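Local structure of ribonucleoside-diphosphate reductase (Pseudomonas aeruginosa, 5IM3) at residues Leu318-Phe323 with Leu347-Asp352; Met324-Gly329 with Thr357-Asn362; Ser727-Ile732 with Val742-Thr747. The protein probably catalyses, as the large subunit of a ribonucleotide reductase, the conversion of ribonucleoside diphosphates into deoxyribonucleotides for DNA synthesis, and binds dATP at allosteric sites. All coordinates share one frame; numbering follows the deposited sequence.

Contact 1: Leu318-Phe323 with Leu347-Asp352; sequences LPQIFF and LLSSFD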
ATOM      1  N   LEU A 318     -25.218  47.803 -27.194  1.00 59.20           N
ATOM      2  CA  LEU A 318     -26.235  46.766 -27.285  1.00 59.56           C
ATOM      3  C   LEU A 318     -25.771  45.623 -28.185  1.00 57.98           C
ATOM      4  O   LEU A 318     -24.883  45.801 -29.022  1.00 61.37           O
ATOM      5  CB  LEU A 318     -27.541  47.358 -27.809  1.00 60.78           C
ATOM      6  CG  LEU A 318     -28.333  48.161 -26.772  1.00 61.58           C
ATOM      7  CD1 LEU A 318     -29.439  48.976 -27.419  1.00 61.51           C
ATOM      8  CD2 LEU A 318     -28.912  47.229 -25.714  1.00 61.63           C
ATOM      9  N   PRO A 319     -26.368  44.435 -28.041  1.00 54.52           N
ATOM     10  CA  PRO A 319     -25.788  43.252 -28.706  1.00 53.74           C
ATOM     11  C   PRO A 319     -25.639  43.390 -30.214  1.00 53.81           C
ATOM     12  O   PRO A 319     -24.573  43.069 -30.753  1.00 52.38           O
ATOM     13  CB  PRO A 319     -26.767  42.131 -28.323  1.00 55.91           C
ATOM     14  CG  PRO A 319     -27.398  42.593 -27.060  1.00 57.77           C
ATOM     15  CD  PRO A 319     -27.531  44.082 -27.209  1.00 56.65           C
ATOM     16  N   GLN A 320     -26.678  43.839 -30.919  1.00 55.64           N
ATOM     17  CA  GLN A 320     -26.567  43.954 -32.371  1.00 56.76           C
ATOM     18  C   GLN A 320     -25.598  45.055 -32.773  1.00 55.23           C
ATOM     19  O   GLN A 320     -24.975  44.971 -33.838  1.00 54.57           O
ATOM     20  CB  GLN A 320     -27.940  44.202 -32.995  1.00 55.86           C
ATOM     21  CG  GLN A 320     -28.945  43.092 -32.738  1.00 57.33           C
ATOM     22  CD  GLN A 320     -28.413  41.721 -33.126  1.00 58.12           C
ATOM     23  OE1 GLN A 320     -28.058  41.485 -34.280  1.00 57.54           O
ATOM     24  NE2 GLN A 320     -28.343  40.815 -32.155  1.00 57.18           N
ATOM     25  N   ILE A 321     -25.458  46.092 -31.946  1.00 55.25           N
ATOM     26  CA  ILE A 321     -24.464  47.120 -32.219  1.00 54.90           C
ATOM     27  C   ILE A 321     -23.067  46.589 -31.927  1.00 53.07           C
ATOM     28  O   ILE A 321     -22.100  46.964 -32.600  1.00 52.24           O
ATOM     29  CB  ILE A 321     -24.793  48.391 -31.409  1.00 57.27           C
ATOM     30  CG1 ILE A 321     -25.957  49.137 -32.080  1.00 59.00           C
ATOM     31  CG2 ILE A 321     -23.569  49.297 -31.270  1.00 55.65           C
ATOM     32  CD1 ILE A 321     -26.460  50.350 -31.313  1.00 59.91           C
ATOM     33  N   PHE A 322     -22.936  45.707 -30.934  1.00 49.80           N
ATOM     34  CA  PHE A 322     -21.664  45.032 -30.704  1.00 50.90           C
ATOM     35  C   PHE A 322     -21.220  44.274 -31.948  1.00 49.84           C
ATOM     36  O   PHE A 322     -20.089  44.438 -32.419  1.00 49.20           O
ATOM     37  CB  PHE A 322     -21.782  44.086 -29.505  1.00 52.41           C
ATOM     38  CG  PHE A 322     -20.659  43.090 -29.402  1.00 49.47           C
ATOM     39  CD1 PHE A 322     -19.410  43.473 -28.939  1.00 49.67           C
ATOM     40  CD2 PHE A 322     -20.857  41.768 -29.764  1.00 50.15           C
ATOM     41  CE1 PHE A 322     -18.378  42.553 -28.842  1.00 48.87           C
ATOM     42  CE2 PHE A 322     -19.832  40.844 -29.668  1.00 47.99           C
ATOM     43  CZ  PHE A 322     -18.592  41.236 -29.204  1.00 48.16           C
ATOM     44  N   PHE A 323     -22.106  43.443 -32.503  1.00 52.52           N
ATOM     45  CA  PHE A 323     -21.755  42.698 -33.707  1.00 52.86           C
ATOM     46  C   PHE A 323     -21.461  43.634 -34.868  1.00 51.95           C
ATOM     47  O   PHE A 323     -20.598  43.335 -35.702  1.00 50.69           O
ATOM     48  CB  PHE A 323     -22.881  41.728 -34.078  1.00 52.97           C
ATOM     49  CG  PHE A 323     -22.992  40.541 -33.161  1.00 55.36           C
ATOM     50  CD1 PHE A 323     -21.863  39.843 -32.761  1.00 53.60           C
ATOM     51  CD2 PHE A 323     -24.231  40.121 -32.697  1.00 56.98           C
ATOM     52  CE1 PHE A 323     -21.963  38.754 -31.918  1.00 53.12           C
ATOM     53  CE2 PHE A 323     -24.337  39.029 -31.853  1.00 55.94           C
ATOM     54  CZ  PHE A 323     -23.195  38.346 -31.462  1.00 56.54           C
ATOM     55  N   LEU A 347     -23.122  37.551 -40.741  1.00 61.90           N
ATOM     56  CA  LEU A 347     -22.502  36.279 -40.390  1.00 64.08           C
ATOM     57  C   LEU A 347     -22.337  36.144 -38.880  1.00 62.79           C
ATOM     58  O   LEU A 347     -22.561  35.066 -38.318  1.00 63.32           O
ATOM     59  CB  LEU A 347     -21.148  36.146 -41.089  1.00 64.94           C
ATOM     60  CG  LEU A 347     -20.573  34.729 -41.108  1.00 64.45           C
ATOM     61  CD1 LEU A 347     -21.398  33.832 -42.030  1.00 66.37           C
ATOM     62  CD2 LEU A 347     -19.115  34.738 -41.526  1.00 62.29           C
ATOM     63  N   LEU A 348     -21.956  37.231 -38.205  1.00 57.79           N
ATOM     64  CA  LEU A 348     -21.707  37.182 -36.768  1.00 54.51           C
ATOM     65  C   LEU A 348     -23.007  37.129 -35.970  1.00 55.46           C
ATOM     66  O   LEU A 348     -23.176  36.264 -35.105  1.00 55.75           O
ATOM     67  CB  LEU A 348     -20.874  38.395 -36.347  1.00 53.04           C
ATOM     68  CG  LEU A 348     -19.420  38.422 -36.822  1.00 52.37           C
ATOM     69  CD1 LEU A 348     -18.790  39.770 -36.518  1.00 52.03           C
ATOM     70  CD2 LEU A 348     -18.615  37.305 -36.171  1.00 50.77           C
ATOM     71  N   SER A 349     -23.935  38.046 -36.250  1.00 55.40           N
ATOM     72  CA  SER A 349     -25.162  38.151 -35.468  1.00 58.29           C
ATOM     73  C   SER A 349     -26.060  36.926 -35.606  1.00 58.36           C
ATOM     74  O   SER A 349     -26.905  36.696 -34.734  1.00 59.64           O
ATOM     75  CB  SER A 349     -25.939  39.404 -35.881  1.00 58.64           C
ATOM     76  OG  SER A 349     -26.244  39.381 -37.264  1.00 56.80           O
ATOM     77  N   SER A 350     -25.908  36.147 -36.675  1.00 56.44           N
ATOM     78  CA  SER A 350     -26.681  34.928 -36.862  1.00 57.83           C
ATOM     79  C   SER A 350     -26.054  33.717 -36.187  1.00 59.01           C
ATOM     80  O   SER A 350     -26.681  32.651 -36.160  1.00 59.53           O
ATOM     81  CB  SER A 350     -26.842  34.631 -38.354  1.00 59.61           C
ATOM     82  OG  SER A 350     -25.601  34.255 -38.924  1.00 61.04           O
ATOM     83  N   PHE A 351     -24.839  33.852 -35.656  1.00 56.97           N
ATOM     84  CA  PHE A 351     -24.091  32.765 -35.034  1.00 56.64           C
ATOM     85  C   PHE A 351     -23.633  31.717 -36.042  1.00 57.82           C
ATOM     86  O   PHE A 351     -23.242  30.613 -35.647  1.00 57.20           O
ATOM     87  CB  PHE A 351     -24.897  32.079 -33.920  1.00 56.64           C
ATOM     88  CG  PHE A 351     -25.356  33.006 -32.819  1.00 54.86           C
ATOM     89  CD1 PHE A 351     -24.912  34.317 -32.743  1.00 52.76           C
ATOM     90  CD2 PHE A 351     -26.234  32.548 -31.848  1.00 57.26           C
ATOM     91  CE1 PHE A 351     -25.343  35.150 -31.728  1.00 53.23           C
ATOM     92  CE2 PHE A 351     -26.665  33.379 -30.832  1.00 55.84           C
ATOM     93  CZ  PHE A 351     -26.219  34.677 -30.771  1.00 53.57           C
ATOM     94  N   ASP A 352     -23.673  32.025 -37.342  1.00 54.84           N
ATOM     95  CA  ASP A 352     -23.153  31.090 -38.333  1.00 56.21           C
ATOM     96  C   ASP A 352     -21.647  30.908 -38.185  1.00 56.48           C
ATOM     97  O   ASP A 352     -21.125  29.811 -38.426  1.00 52.64           O
ATOM     98  CB  ASP A 352     -23.485  31.579 -39.743  1.00 59.18           C
ATOM     99  CG  ASP A 352     -24.953  31.423 -40.085  1.00 63.16           C
ATOM    100  OD1 ASP A 352     -25.730  30.969 -39.217  1.00 63.66           O
ATOM    101  OD2 ASP A 352     -25.331  31.762 -41.227  1.00 64.93           O
TER
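Phe323, in the second turn of helix 319-330, meets Ser349, in the last turn of helix 337-349, with 5.9 Å between CA of Phe323 and CA of Ser349. Phe351 is the first residue to leave helical phi/psi, and its positive phi (69°) goes with two bonds back into the last turn: Phe351 N to Leu348 O at 3.0 Å, and a weak one from Asp352 N to Leu347 O.

Phe323 lays one face of its ring against this helix end. Ser349 CA makes a CH-pi contact 4.0 Å from the centroid of the Phe323 ring, while Leu348 O stands above the ring centre. At the Phe323 rim, CD1 lies 4.0 Å from Leu348 CB. The aromatic chains of Phe323 and Phe351 run at about a right angle, and Phe323 CZ comes to the edge of the Phe351 ring, 3.9 Å from Phe351 CE1. Leu348 O is also in the plane of the Phe351 ring, so this one carbonyl touches both aromatics, one over its face and the other at its edge.

Beside the Phe323 ring, Gln320 is bent at chi2 (-53°), and its OE1 lies 3.4 Å from Ser349 CB. Its NE2 is hydrogen-bonded to Asp292 OD1. Ser349 places OG between its own backbone N and carbonyl carbon (chi1 58°), from where it bonds back to Tyr345 O.

The arrangement is a Schellman motif at a helix C-terminus, packed against Phe323, inside the all-alpha domain of the reductase large chain, just before the chain enters strand 353-355.

Contact 2: Met324-Gly329 with Thr357-Asn362; sequences MRVAMG and TPTLFN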
ATOM      1  N   MET A 324     -22.156  44.769 -34.934  1.00 49.36           N
ATOM      2  CA  MET A 324     -21.912  45.721 -36.011  1.00 53.34           C
ATOM      3  C   MET A 324     -20.565  46.415 -35.834  1.00 51.53           C
ATOM      4  O   MET A 324     -19.880  46.704 -36.822  1.00 52.64           O
ATOM      5  CB  MET A 324     -23.053  46.741 -36.072  1.00 54.26           C
ATOM      6  CG  MET A 324     -22.939  47.758 -37.201  1.00 56.59           C
ATOM      7  SD  MET A 324     -22.915  47.011 -38.846  1.00 58.90           S
ATOM      8  CE  MET A 324     -24.628  46.514 -39.018  1.00 58.79           C
ATOM      9  N   ARG A 325     -20.162  46.685 -34.587  1.00 52.34           N
ATOM     10  CA  ARG A 325     -18.841  47.266 -34.357  1.00 53.11           C
ATOM     11  C   ARG A 325     -17.743  46.327 -34.833  1.00 52.19           C
ATOM     12  O   ARG A 325     -16.779  46.754 -35.475  1.00 55.66           O
ATOM     13  CB  ARG A 325     -18.627  47.590 -32.878  1.00 53.28           C
ATOM     14  CG  ARG A 325     -17.131  47.591 -32.504  1.00 54.76           C
ATOM     15  CD  ARG A 325     -16.850  48.135 -31.128  1.00 53.58           C
ATOM     16  NE  ARG A 325     -17.254  47.223 -30.059  1.00 54.16           N
ATOM     17  CZ  ARG A 325     -16.530  46.197 -29.619  1.00 54.69           C
ATOM     18  NH1 ARG A 325     -15.353  45.907 -30.161  1.00 55.91           N
ATOM     19  NH2 ARG A 325     -16.992  45.447 -28.631  1.00 55.51           N
ATOM     20  N   VAL A 326     -17.851  45.045 -34.484  1.00 52.70           N
ATOM     21  CA  VAL A 326     -16.826  44.087 -34.889  1.00 52.09           C
ATOM     22  C   VAL A 326     -16.776  43.997 -36.406  1.00 51.52           C
ATOM     23  O   VAL A 326     -15.696  43.998 -37.011  1.00 50.44           O
ATOM     24  CB  VAL A 326     -17.093  42.711 -34.246  1.00 48.96           C
ATOM     25  CG1 VAL A 326     -15.996  41.720 -34.622  1.00 49.95           C
ATOM     26  CG2 VAL A 326     -17.196  42.844 -32.737  1.00 47.47           C
ATOM     27  N   ALA A 327     -17.948  43.939 -37.041  1.00 49.18           N
ATOM     28  CA  ALA A 327     -18.012  43.888 -38.495  1.00 50.68           C
ATOM     29  C   ALA A 327     -17.369  45.123 -39.109  1.00 49.68           C
ATOM     30  O   ALA A 327     -16.584  45.021 -40.058  1.00 50.27           O
ATOM     31  CB  ALA A 327     -19.466  43.755 -38.944  1.00 51.42           C
ATOM     32  N   MET A 328     -17.693  46.304 -38.577  1.00 52.31           N
ATOM     33  CA  MET A 328     -17.098  47.538 -39.082  1.00 53.85           C
ATOM     34  C   MET A 328     -15.587  47.528 -38.891  1.00 52.68           C
ATOM     35  O   MET A 328     -14.828  47.840 -39.817  1.00 51.82           O
ATOM     36  CB  MET A 328     -17.720  48.747 -38.376  1.00 55.26           C
ATOM     37  CG  MET A 328     -19.179  49.028 -38.753  1.00 56.52           C
ATOM     38  SD  MET A 328     -19.998  50.179 -37.623  1.00 55.23           S
ATOM     39  CE  MET A 328     -19.252  51.733 -38.099  1.00 56.05           C
ATOM     40  N   GLY A 329     -15.129  47.163 -37.692  1.00 51.83           N
ATOM     41  CA  GLY A 329     -13.700  47.122 -37.432  1.00 51.49           C
ATOM     42  C   GLY A 329     -12.956  46.206 -38.379  1.00 50.98           C
ATOM     43  O   GLY A 329     -11.812  46.483 -38.747  1.00 54.01           O
ATOM     44  N   THR A 357     -11.933  35.356 -29.691  1.00 52.69           N
ATOM     45  CA  THR A 357     -12.077  36.261 -28.552  1.00 53.75           C
ATOM     46  C   THR A 357     -11.348  37.587 -28.731  1.00 52.19           C
ATOM     47  O   THR A 357     -11.955  38.636 -28.461  1.00 52.03           O
ATOM     48  CB  THR A 357     -11.602  35.520 -27.292  1.00 55.81           C
ATOM     49  OG1 THR A 357     -12.674  34.702 -26.797  1.00 57.72           O
ATOM     50  CG2 THR A 357     -11.151  36.481 -26.197  1.00 55.24           C
ATOM     51  N   PRO A 358     -10.080  37.632 -29.157  1.00 47.63           N
ATOM     52  CA  PRO A 358      -9.432  38.948 -29.303  1.00 50.37           C
ATOM     53  C   PRO A 358     -10.054  39.806 -30.388  1.00 47.67           C
ATOM     54  O   PRO A 358     -10.157  41.026 -30.216  1.00 47.91           O
ATOM     55  CB  PRO A 358      -7.967  38.593 -29.613  1.00 48.78           C
ATOM     56  CG  PRO A 358      -8.008  37.221 -30.150  1.00 52.20           C
ATOM     57  CD  PRO A 358      -9.146  36.531 -29.445  1.00 50.34           C
ATOM     58  N   THR A 359     -10.472  39.213 -31.508  1.00 42.14           N
ATOM     59  CA  THR A 359     -11.150  39.997 -32.533  1.00 44.46           C
ATOM     60  C   THR A 359     -12.435  40.599 -31.979  1.00 44.66           C
ATOM     61  O   THR A 359     -12.665  41.807 -32.090  1.00 44.90           O
ATOM     62  CB  THR A 359     -11.444  39.134 -33.762  1.00 44.78           C
ATOM     63  OG1 THR A 359     -10.213  38.768 -34.395  1.00 43.02           O
ATOM     64  CG2 THR A 359     -12.304  39.892 -34.767  1.00 43.35           C
ATOM     65  N   LEU A 360     -13.274  39.768 -31.358  1.00 45.56           N
ATOM     66  CA  LEU A 360     -14.515  40.264 -30.771  1.00 47.30           C
ATOM     67  C   LEU A 360     -14.263  41.414 -29.808  1.00 50.46           C
ATOM     68  O   LEU A 360     -15.041  42.374 -29.758  1.00 47.91           O
ATOM     69  CB  LEU A 360     -15.238  39.126 -30.051  1.00 48.57           C
ATOM     70  CG  LEU A 360     -15.844  38.042 -30.942  1.00 49.13           C
ATOM     71  CD1 LEU A 360     -16.470  36.976 -30.074  1.00 47.92           C
ATOM     72  CD2 LEU A 360     -16.870  38.640 -31.905  1.00 49.42           C
ATOM     73  N   PHE A 361     -13.175  41.341 -29.040  1.00 49.20           N
ATOM     74  CA  PHE A 361     -12.946  42.325 -27.992  1.00 51.69           C
ATOM     75  C   PHE A 361     -12.360  43.625 -28.534  1.00 51.44           C
ATOM     76  O   PHE A 361     -12.689  44.705 -28.028  1.00 49.15           O
ATOM     77  CB  PHE A 361     -12.021  41.740 -26.924  1.00 54.77           C
ATOM     78  CG  PHE A 361     -11.978  42.546 -25.660  1.00 58.84           C
ATOM     79  CD1 PHE A 361     -11.009  43.517 -25.473  1.00 61.96           C
ATOM     80  CD2 PHE A 361     -12.913  42.338 -24.659  1.00 60.58           C
ATOM     81  CE1 PHE A 361     -10.969  44.266 -24.310  1.00 64.31           C
ATOM     82  CE2 PHE A 361     -12.878  43.085 -23.495  1.00 62.96           C
ATOM     83  CZ  PHE A 361     -11.905  44.049 -23.320  1.00 64.42           C
ATOM     84  N   ASN A 362     -11.507  43.552 -29.557  1.00 47.48           N
ATOM     85  CA  ASN A 362     -10.715  44.702 -29.965  1.00 46.38           C
ATOM     86  C   ASN A 362     -11.072  45.271 -31.328  1.00 42.21           C
ATOM     87  O   ASN A 362     -10.712  46.418 -31.600  1.00 42.83           O
ATOM     88  CB  ASN A 362      -9.226  44.338 -29.965  1.00 43.94           C
ATOM     89  CG  ASN A 362      -8.715  44.038 -28.579  1.00 46.66           C
ATOM     90  OD1 ASN A 362      -9.079  44.708 -27.613  1.00 46.99           O
ATOM     91  ND2 ASN A 362      -7.879  43.017 -28.468  1.00 45.72           N
TER
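The guanidinium of Arg325 lies by the last carbonyls of helix 357-362. Its NH1 is 3.6 Å from Leu360 O and also 3.6 Å from Phe361 O; both oxygens approach obliquely and are too far for hydrogen bonds, while Asn362 C lies at the edge of the group, near its plane. NH1 instead bonds to Ala363 O, just past the end of the helix, and NE makes a salt bridge with Glu317 OE2. A positive group among carbonyls at the C-terminal end of a helix should be electrostatically favourable. The bend at chi3 (73°) turns NE off the line of the chain. The Phe361 ring has Asn362 CG in its plane, at its edge.

Val326 carries the apolar part. Its CG1, anti to the backbone N (chi1 -178°), touches Thr359 CG2 at 4.1 Å, the two side chains crossing at about a right angle, and also meets Leu360 CD2 at 4.2 Å. The other branch, Val326 CG2, lies 3.7 Å from Leu360 O. Thr359 OG1 is bonded to Leu370 O.

The two helix segments, both in the all-alpha domain, approach to 9.0 Å between axes and cross at 100°. The side chain of Asn362 is about 13 Å from a bound dATP. Helix 337-349 packs on the same helix 319-330, with Leu348 on Val326, and helix 773-779 meets helix 357-362, through Ile775 and Ile778 on Leu360.

Contact 3: Ser727-Ile732 with Val742-Thr747; sequences SEKKLI and VDLSET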
ATOM      1  N   SER A 727      -1.061  15.410 -48.837  1.00 67.21           N
ATOM      2  CA  SER A 727      -0.065  15.386 -47.769  1.00 67.52           C
ATOM      3  C   SER A 727      -0.127  14.080 -46.986  1.00 68.04           C
ATOM      4  O   SER A 727       0.911  13.524 -46.609  1.00 67.89           O
ATOM      5  CB  SER A 727      -0.272  16.574 -46.829  1.00 66.24           C
ATOM      6  OG  SER A 727      -0.175  17.809 -47.509  1.00 68.02           O
ATOM      7  N   GLU A 728      -1.338  13.579 -46.720  1.00 69.72           N
ATOM      8  CA  GLU A 728      -1.479  12.307 -46.016  1.00 70.09           C
ATOM      9  C   GLU A 728      -0.805  11.178 -46.782  1.00 71.95           C
ATOM     10  O   GLU A 728      -0.126  10.334 -46.187  1.00 72.29           O
ATOM     11  CB  GLU A 728      -2.958  11.979 -45.801  1.00 70.29           C
ATOM     12  CG  GLU A 728      -3.622  12.745 -44.676  1.00 68.99           C
ATOM     13  CD  GLU A 728      -3.345  12.150 -43.308  1.00 67.19           C
ATOM     14  OE1 GLU A 728      -4.315  11.875 -42.571  1.00 65.92           O
ATOM     15  OE2 GLU A 728      -2.158  11.957 -42.966  1.00 65.99           O
ATOM     16  N   LYS A 729      -0.986  11.143 -48.103  1.00 75.30           N
ATOM     17  CA  LYS A 729      -0.415  10.066 -48.904  1.00 77.10           C
ATOM     18  C   LYS A 729       1.106  10.070 -48.826  1.00 77.58           C
ATOM     19  O   LYS A 729       1.730   9.027 -48.599  1.00 76.49           O
ATOM     20  CB  LYS A 729      -0.884  10.190 -50.355  1.00 77.48           C
ATOM     21  CG  LYS A 729      -2.359   9.881 -50.552  1.00 78.13           C
ATOM     22  CD  LYS A 729      -2.731   9.848 -52.027  1.00 79.26           C
ATOM     23  CE  LYS A 729      -4.126   9.281 -52.231  1.00 80.57           C
ATOM     24  NZ  LYS A 729      -4.469   9.113 -53.673  1.00 83.38           N
ATOM     25  N   LYS A 730       1.724  11.240 -49.012  1.00 83.94           N
ATOM     26  CA  LYS A 730       3.179  11.320 -48.932  1.00 84.58           C
ATOM     27  C   LYS A 730       3.678  10.994 -47.532  1.00 81.46           C
ATOM     28  O   LYS A 730       4.748  10.396 -47.381  1.00 83.63           O
ATOM     29  CB  LYS A 730       3.657  12.709 -49.358  1.00 85.44           C
ATOM     30  CG  LYS A 730       3.894  12.846 -50.856  1.00 89.00           C
ATOM     31  CD  LYS A 730       4.441  14.222 -51.215  1.00 90.18           C
ATOM     32  CE  LYS A 730       4.847  14.297 -52.679  1.00 92.14           C
ATOM     33  NZ  LYS A 730       3.710  13.996 -53.592  1.00 94.38           N
ATOM     34  N   LEU A 731       2.919  11.371 -46.500  1.00 69.83           N
ATOM     35  CA  LEU A 731       3.313  11.032 -45.136  1.00 65.74           C
ATOM     36  C   LEU A 731       3.401   9.522 -44.954  1.00 66.04           C
ATOM     37  O   LEU A 731       4.330   9.020 -44.308  1.00 65.59           O
ATOM     38  CB  LEU A 731       2.322  11.642 -44.141  1.00 62.40           C
ATOM     39  CG  LEU A 731       2.532  11.304 -42.660  1.00 60.74           C
ATOM     40  CD1 LEU A 731       3.898  11.771 -42.181  1.00 58.76           C
ATOM     41  CD2 LEU A 731       1.429  11.918 -41.809  1.00 58.63           C
ATOM     42  N   ILE A 732       2.449   8.782 -45.524  1.00 62.59           N
ATOM     43  CA  ILE A 732       2.483   7.326 -45.435  1.00 63.91           C
ATOM     44  C   ILE A 732       3.692   6.777 -46.181  1.00 68.43           C
ATOM     45  O   ILE A 732       4.332   5.817 -45.733  1.00 68.17           O
ATOM     46  CB  ILE A 732       1.167   6.728 -45.967  1.00 63.63           C
ATOM     47  CG1 ILE A 732      -0.024   7.258 -45.165  1.00 60.91           C
ATOM     48  CG2 ILE A 732       1.199   5.206 -45.893  1.00 63.98           C
ATOM     49  CD1 ILE A 732      -1.360   6.968 -45.805  1.00 62.28           C
ATOM     50  N   VAL A 742      -4.002   5.311 -42.186  1.00 66.08           N
ATOM     51  CA  VAL A 742      -5.068   6.301 -42.117  1.00 64.87           C
ATOM     52  C   VAL A 742      -5.987   6.103 -43.314  1.00 66.77           C
ATOM     53  O   VAL A 742      -5.537   5.745 -44.406  1.00 67.69           O
ATOM     54  CB  VAL A 742      -4.504   7.740 -42.071  1.00 64.76           C
ATOM     55  CG1 VAL A 742      -3.554   7.987 -43.224  1.00 66.05           C
ATOM     56  CG2 VAL A 742      -5.628   8.771 -42.069  1.00 64.29           C
ATOM     57  N   ASP A 743      -7.282   6.315 -43.095  1.00 73.10           N
ATOM     58  CA  ASP A 743      -8.254   6.224 -44.176  1.00 75.64           C
ATOM     59  C   ASP A 743      -7.987   7.305 -45.216  1.00 74.11           C
ATOM     60  O   ASP A 743      -7.669   8.448 -44.881  1.00 71.91           O
ATOM     61  CB  ASP A 743      -9.669   6.369 -43.619  1.00 75.40           C
ATOM     62  CG  ASP A 743     -10.728   6.238 -44.688  1.00 79.26           C
ATOM     63  OD1 ASP A 743     -11.015   7.250 -45.363  1.00 80.01           O
ATOM     64  OD2 ASP A 743     -11.276   5.127 -44.853  1.00 81.29           O
ATOM     65  N   LEU A 744      -8.121   6.938 -46.491  1.00 73.69           N
ATOM     66  CA  LEU A 744      -7.841   7.845 -47.599  1.00 73.11           C
ATOM     67  C   LEU A 744      -9.061   8.067 -48.488  1.00 75.25           C
ATOM     68  O   LEU A 744      -8.916   8.500 -49.636  1.00 77.24           O
ATOM     69  CB  LEU A 744      -6.666   7.310 -48.426  1.00 74.55           C
ATOM     70  CG  LEU A 744      -5.285   7.942 -48.214  1.00 74.19           C
ATOM     71  CD1 LEU A 744      -4.945   8.112 -46.741  1.00 71.94           C
ATOM     72  CD2 LEU A 744      -4.220   7.098 -48.904  1.00 75.47           C
ATOM     73  N   SER A 745     -10.263   7.798 -47.981  1.00 72.44           N
ATOM     74  CA  SER A 745     -11.461   7.916 -48.797  1.00 73.72           C
ATOM     75  C   SER A 745     -11.777   9.381 -49.088  1.00 73.39           C
ATOM     76  O   SER A 745     -11.381  10.292 -48.355  1.00 70.85           O
ATOM     77  CB  SER A 745     -12.653   7.253 -48.105  1.00 74.13           C
ATOM     78  OG  SER A 745     -13.032   7.967 -46.940  1.00 72.72           O
ATOM     79  N   GLU A 746     -12.507   9.595 -50.183  1.00 76.49           N
ATOM     80  CA  GLU A 746     -12.876  10.927 -50.642  1.00 76.24           C
ATOM     81  C   GLU A 746     -14.280  10.878 -51.225  1.00 77.52           C
ATOM     82  O   GLU A 746     -14.626   9.933 -51.939  1.00 79.52           O
ATOM     83  CB  GLU A 746     -11.896  11.444 -51.703  1.00 77.05           C
ATOM     84  CG  GLU A 746     -10.438  11.399 -51.278  1.00 78.84           C
ATOM     85  CD  GLU A 746      -9.493  11.824 -52.386  1.00 79.87           C
ATOM     86  OE1 GLU A 746      -8.281  11.540 -52.274  1.00 77.78           O
ATOM     87  OE2 GLU A 746      -9.966  12.434 -53.370  1.00 81.21           O
ATOM     88  N   THR A 747     -15.082  11.901 -50.929  1.00 76.94           N
ATOM     89  CA  THR A 747     -16.449  11.984 -51.426  1.00 79.51           C
ATOM     90  C   THR A 747     -16.663  13.138 -52.396  1.00 80.44           C
ATOM     91  O   THR A 747     -17.771  13.286 -52.922  1.00 81.86           O
ATOM     92  CB  THR A 747     -17.434  12.117 -50.256  1.00 78.71           C
ATOM     93  OG1 THR A 747     -17.325  13.422 -49.676  1.00 77.49           O
ATOM     94  CG2 THR A 747     -17.149  11.066 -49.190  1.00 78.02           C
TER
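Lys729, on helix 724-735, and Leu744, in the irregular stretch that follows that helix, come closest by backbone, with 7.9 Å from CA of Lys729 to CA of Leu744; the segment 742-747 passes alongside without strand or helix structure. Ile732 is central to the apolar contact. Its CD1 reaches Val742 CG1 at 3.5 Å and Leu744 CD1 at 3.9 Å, the Ile732 and Leu744 side chains meeting tip to tip. Leu744 puts its other methyl, CD2, 3.7 Å from Lys729 CG, against the aliphatic part of a lysine extended beyond CG. The charged end of that lysine carries on past the methyl, and its NZ stops 4.7 Å from Glu746 OE1, where a mild attraction is possible, though the charged atoms are not in contact.

Glu728 is bent at chi2 (-81°), and its OE1 lies 3.4 Å from Val742 CG2. This oxygen is buried with no polar partner in the model, while OE2 makes a long, weak ion pair with Arg572 NH1. On the loop itself, Asp743 OD1 takes the backbone N of Ser745 from above the carboxylate plane, at 2.8 Å, forming an Asx turn, and accepts Ser745 OG with the syn lone pair of the carboxylate.

Lys868 adds a salt bridge to Asp743 OD1. Within the barrel domain, helix 679-707 borders the loop through Asp686 and Glu690, while helix 566-571 receives Leu731 from helix 724-735.

Contacts 1 and 2 are neighbours in the all-alpha domain, their centres about 10 Å apart, and they share helix 319-330: its first turns serve contact 1, the following ones contact 2. Their segments alternate along the chain, so this helix ties the end of helix 337-349 and then helix 357-362 together within one domain. The two also touch directly, with Phe322 CE1 3.5 Å from Leu360 O and Leu348 CD1 3.9 Å from Val326 CG1, so the two contacts pack on each other. Contact 3 comes much later, in the barrel domain, with its centre about 38 Å from the centre of each. It closes locally, joining a helix to its own trailing loop near the surface.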